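Local coordinates for protein glycosyltransferase Gtf1 (Streptococcus pneumoniae, PDB 4PQG) that is a glycosyltransferase of the GT-B clan, built from two parallel-sheet domains and a large antiparallel sheet, with UDP bound in the model, at residues D371-L374 with R375-I378; D455-E458 with D459-K462. All blocks are in the same frame, centred on the assembly; numbering follows the deposited sequence.

Interaction 1: D371-L374 with R375-I378; sequences DSLL and REII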
loop_
_atom_site.group_PDB
_atom_site.type_symbol
_atom_site.label_atom_id
_atom_site.label_comp_id
_atom_site.label_asym_id
_atom_site.label_seq_id
_atom_site.Cartn_x
_atom_site.Cartn_y
_atom_site.Cartn_z
ATOM N N ASP A 371 -5.092 2.700 16.617
ATOM C CA ASP A 371 -6.417 2.264 17.073
ATOM C C ASP A 371 -6.569 2.189 18.596
ATOM O O ASP A 371 -7.622 2.560 19.122
ATOM C CB ASP A 371 -6.894 0.958 16.407
ATOM C CG ASP A 371 -5.915 -0.201 16.565
ATOM O OD1 ASP A 371 -4.941 -0.119 17.347
ATOM O OD2 ASP A 371 -6.125 -1.222 15.876
ATOM N N SER A 372 -5.536 1.720 19.300
ATOM C CA SER A 372 -5.599 1.652 20.760
ATOM C C SER A 372 -5.807 3.029 21.395
ATOM O O SER A 372 -6.708 3.202 22.216
ATOM C CB SER A 372 -4.362 0.974 21.347
ATOM O OG SER A 372 -4.252 -0.354 20.878
ATOM N N LEU A 373 -4.983 4.006 21.015
ATOM C CA LEU A 373 -5.171 5.373 21.483
ATOM C C LEU A 373 -6.563 5.915 21.135
ATOM O O LEU A 373 -7.225 6.512 21.985
ATOM C CB LEU A 373 -4.057 6.300 20.959
ATOM C CG LEU A 373 -4.198 7.800 21.242
ATOM C CD1 LEU A 373 -4.326 8.082 22.741
ATOM C CD2 LEU A 373 -3.035 8.591 20.651
ATOM N N LEU A 374 -7.018 5.682 19.905
ATOM C CA LEU A 374 -8.290 6.231 19.453
ATOM C C LEU A 374 -9.489 5.693 20.263
ATOM O O LEU A 374 -10.358 6.466 20.668
ATOM C CB LEU A 374 -8.482 6.010 17.952
ATOM C CG LEU A 374 -7.483 6.658 16.986
ATOM C CD1 LEU A 374 -7.930 6.384 15.552
ATOM C CD2 LEU A 374 -7.318 8.159 17.225
ATOM N N ARG A 375 -9.513 4.377 20.485
ATOM C CA ARG A 375 -10.490 3.731 21.357
ATOM C C ARG A 375 -10.464 4.286 22.788
ATOM O O ARG A 375 -11.511 4.447 23.416
ATOM C CB ARG A 375 -10.243 2.223 21.394
ATOM C CG ARG A 375 -10.684 1.505 20.137
ATOM C CD ARG A 375 -10.775 0.003 20.337
ATOM N NE ARG A 375 -9.459 -0.635 20.265
ATOM C CZ ARG A 375 -8.922 -1.159 19.160
ATOM N NH1 ARG A 375 -7.722 -1.717 19.217
ATOM N NH2 ARG A 375 -9.579 -1.137 18.001
ATOM N N GLU A 376 -9.263 4.561 23.289
ATOM C CA GLU A 376 -9.075 5.123 24.616
ATOM C C GLU A 376 -9.690 6.531 24.743
ATOM O O GLU A 376 -10.418 6.797 25.703
ATOM C CB GLU A 376 -7.590 5.108 24.977
ATOM C CG GLU A 376 -7.209 5.874 26.230
ATOM C CD GLU A 376 -5.696 6.009 26.364
ATOM O OE1 GLU A 376 -5.006 4.967 26.377
ATOM O OE2 GLU A 376 -5.199 7.157 26.445
ATOM N N ILE A 377 -9.410 7.406 23.776
ATOM C CA ILE A 377 -9.994 8.745 23.733
ATOM C C ILE A 377 -11.530 8.697 23.665
ATOM O O ILE A 377 -12.220 9.410 24.410
ATOM C CB ILE A 377 -9.430 9.590 22.556
ATOM C CG1 ILE A 377 -7.913 9.737 22.692
ATOM C CG2 ILE A 377 -10.084 10.969 22.505
ATOM C CD1 ILE A 377 -7.228 10.288 21.461
ATOM N N ILE A 378 -12.053 7.851 22.782
ATOM C CA ILE A 378 -13.486 7.675 22.614
ATOM C C ILE A 378 -14.136 7.171 23.912
ATOM O O ILE A 378 -15.156 7.722 24.350
ATOM C CB ILE A 378 -13.782 6.740 21.423
ATOM C CG1 ILE A 378 -13.285 7.383 20.125
ATOM C CG2 ILE A 378 -15.266 6.417 21.318
ATOM C CD1 ILE A 378 -13.174 6.406 18.963
#
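Asp371 and Arg375 touch one turn apart at the start of helix 371-380, in a local i to i+4 contact. The helix is the crossover of a right-handed beta-alpha-beta unit, between strands 361-365 and 387-391, in the Rossmann-like domain of this GT-B protein, within the glycosyl transferases group 1 sequence family. Four backbone hydrogen bonds run through the stretch. The straightest joins Arg375 N to Asp371 O at 3.0 Å, with 174° at the hydrogen.

The two charged side chains lie side by side and point the same way. Asp371 CG sits between its own backbone N and carbonyl carbon (chi1 55°). From there OD1 also takes a weak bond from Ser372 N. The Arg375 chain bends at chi3 (-80°) and brings its guanidinium back over Asp371. Asp371 CB lies over one face of that group, and Asp371 O lies above the same face nearer its rim. The salt bridge, Asp371 OD1 to Arg375 NH1, is long at 3.7 Å. The oxygen is well out of the guanidinium plane, so no N-H points at it.

A second line of contact is apolar. Leu373 CD1 meets Ile377 CD1 at 3.9 Å, and the two side chains cross at a slant. Leu373 CD1 is also 3.9 Å from Glu376 OE2.

Leu374, Ile377 and Ile378 are buried. Leu374 touches Ile343 and Asp344 of helix 343-353, and Ile377 touches Asp344 and Val347. Ile378 packs on Ile387 and Leu389 of strand 387-391. Ile378 CG1 lies close over the backbone, 3.1 Å from Leu374 O.

The buried Leu374, Ile377 and Ile378 thus join the helix to the domain, while the Asp371-Arg375 pair at its start probably adds a modest electrostatic attraction without a directed bond.

Interaction 2: D455-E458 with D459-K462; sequences DHVE and DQIK
Val457 O accepts a hydrogen bond from Ile461 N at 3.0 Å, with 161° at the hydrogen. Val457 holds the N-cap position of helix 458-474; its backbone carbonyl does this work, not its side chain. The helix follows strand 447-450 after a loop in the same Rossmann-like domain. The next bond, Lys462 N to Glu458 O, is also 3.0 Å and straighter, at 174°.

The side chains meet around this first turn. Val457 and Gln460 lie alongside each other and point the same way. The Gln460 chain bends at chi2, and its OE1 comes to 3.5 Å from Val457 CG1. Ile461 CG1 lies beside its own backbone N (chi1 -69°), which sends CD1 back toward the loop backbone. This CD1 lies 3.5 Å from Val457 O and 3.7 Å from His456 C. Ile461 is buried and touches Trp345 of helix 343-353.

Glu458 OE1 is 4.4 Å from Asp459 OD1, a pairing of like charges. Each has a cationic partner: Glu458 OE1 forms a salt bridge with Lys348, which probably eases the repulsion. The Lys462 chain runs extended beyond CG, and its NZ makes a weak bond and salt bridge to Asp459 OD1 at 3.3 Å.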
loop_
_atom_site.group_PDB
_atom_site.type_symbol
_atom_site.label_atom_id
_atom_site.label_comp_id
_atom_site.label_asym_id
_atom_site.label_seq_id
_atom_site.Cartn_x
_atom_site.Cartn_y
_atom_site.Cartn_z
ATOM N N ASP A 455 4.929 23.863 16.923
ATOM C CA ASP A 455 4.806 23.443 18.326
ATOM C C ASP A 455 3.584 22.549 18.599
ATOM O O ASP A 455 3.517 21.886 19.638
ATOM C CB ASP A 455 4.902 24.625 19.306
ATOM C CG ASP A 455 3.947 25.747 18.976
ATOM O OD1 ASP A 455 2.887 25.497 18.344
ATOM O OD2 ASP A 455 4.267 26.896 19.356
ATOM N N HIS A 456 2.634 22.532 17.660
ATOM C CA HIS A 456 1.505 21.592 17.656
ATOM C C HIS A 456 0.792 21.487 18.983
ATOM O O HIS A 456 0.656 20.391 19.527
ATOM C CB HIS A 456 1.953 20.202 17.182
ATOM C CG HIS A 456 2.441 20.172 15.753
ATOM N ND1 HIS A 456 3.738 20.030 15.436
ATOM C CD2 HIS A 456 1.753 20.293 14.547
ATOM C CE1 HIS A 456 3.877 20.054 14.098
ATOM N NE2 HIS A 456 2.662 20.215 13.556
ATOM N N VAL A 457 0.338 22.623 19.518
ATOM C CA VAL A 457 -0.387 22.645 20.800
ATOM C C VAL A 457 -1.761 21.987 20.629
ATOM O O VAL A 457 -2.621 22.499 19.913
ATOM C CB VAL A 457 -0.554 24.084 21.357
ATOM C CG1 VAL A 457 -1.203 24.059 22.738
ATOM C CG2 VAL A 457 0.786 24.812 21.394
ATOM N N GLU A 458 -1.953 20.853 21.292
ATOM C CA GLU A 458 -3.175 20.061 21.167
ATOM C C GLU A 458 -4.472 20.829 21.470
ATOM O O GLU A 458 -5.432 20.751 20.701
ATOM C CB GLU A 458 -3.082 18.798 22.020
ATOM C CG GLU A 458 -4.210 17.816 21.772
ATOM C CD GLU A 458 -4.297 16.733 22.830
ATOM O OE1 GLU A 458 -4.692 17.037 23.978
ATOM O OE2 GLU A 458 -3.983 15.570 22.510
ATOM N N ASP A 459 -4.506 21.578 22.569
ATOM C CA ASP A 459 -5.694 22.395 22.886
ATOM C C ASP A 459 -6.090 23.389 21.791
ATOM O O ASP A 459 -7.277 23.537 21.499
ATOM C CB ASP A 459 -5.498 23.157 24.195
ATOM C CG ASP A 459 -5.428 22.245 25.404
ATOM O OD1 ASP A 459 -5.913 21.090 25.348
ATOM O OD2 ASP A 459 -4.887 22.701 26.429
ATOM N N GLN A 460 -5.101 24.080 21.216
ATOM C CA GLN A 460 -5.311 25.015 20.100
ATOM C C GLN A 460 -5.829 24.309 18.858
ATOM O O GLN A 460 -6.735 24.804 18.184
ATOM C CB GLN A 460 -4.007 25.716 19.715
ATOM C CG GLN A 460 -3.902 27.154 20.167
ATOM C CD GLN A 460 -3.680 27.255 21.656
ATOM O OE1 GLN A 460 -2.536 27.192 22.133
ATOM N NE2 GLN A 460 -4.774 27.406 22.407
ATOM N N ILE A 461 -5.229 23.162 18.551
ATOM C CA ILE A 461 -5.619 22.381 17.376
ATOM C C ILE A 461 -7.073 21.926 17.467
ATOM O O ILE A 461 -7.845 22.154 16.540
ATOM C CB ILE A 461 -4.690 21.172 17.163
ATOM C CG1 ILE A 461 -3.297 21.652 16.734
ATOM C CG2 ILE A 461 -5.290 20.197 16.144
ATOM C CD1 ILE A 461 -2.204 20.628 17.011
ATOM N N LYS A 462 -7.449 21.297 18.575
ATOM C CA LYS A 462 -8.809 20.790 18.718
ATOM C C LYS A 462 -9.833 21.925 18.675
ATOM O O LYS A 462 -10.924 21.763 18.123
ATOM C CB LYS A 462 -8.961 19.928 19.979
ATOM C CG LYS A 462 -9.551 20.611 21.195
ATOM C CD LYS A 462 -9.433 19.722 22.419
ATOM C CE LYS A 462 -9.682 20.531 23.683
ATOM N NZ LYS A 462 -8.990 19.913 24.848
#

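Both interactions are local contacts at helix starts in one Rossmann-like domain, and their centres are about 18 Å apart. Their nearest atoms are about 6 Å apart and do not touch. Interaction 1 is partly buried and belongs to a beta-alpha-beta unit. Interaction 2 is a surface contact with a single buried side chain, Ile461. Helix 343-353 links the two indirectly. It meets leucine and isoleucine side chains of interaction 1, but offers Trp345 and a charged partner to interaction 2. The ion pairs differ too. The one in interaction 1 joins the two segments, while Asp459-Lys462 lies within one segment of interaction 2. Interaction 2 also reaches out through Glu458 to Lys348 of helix 343-353.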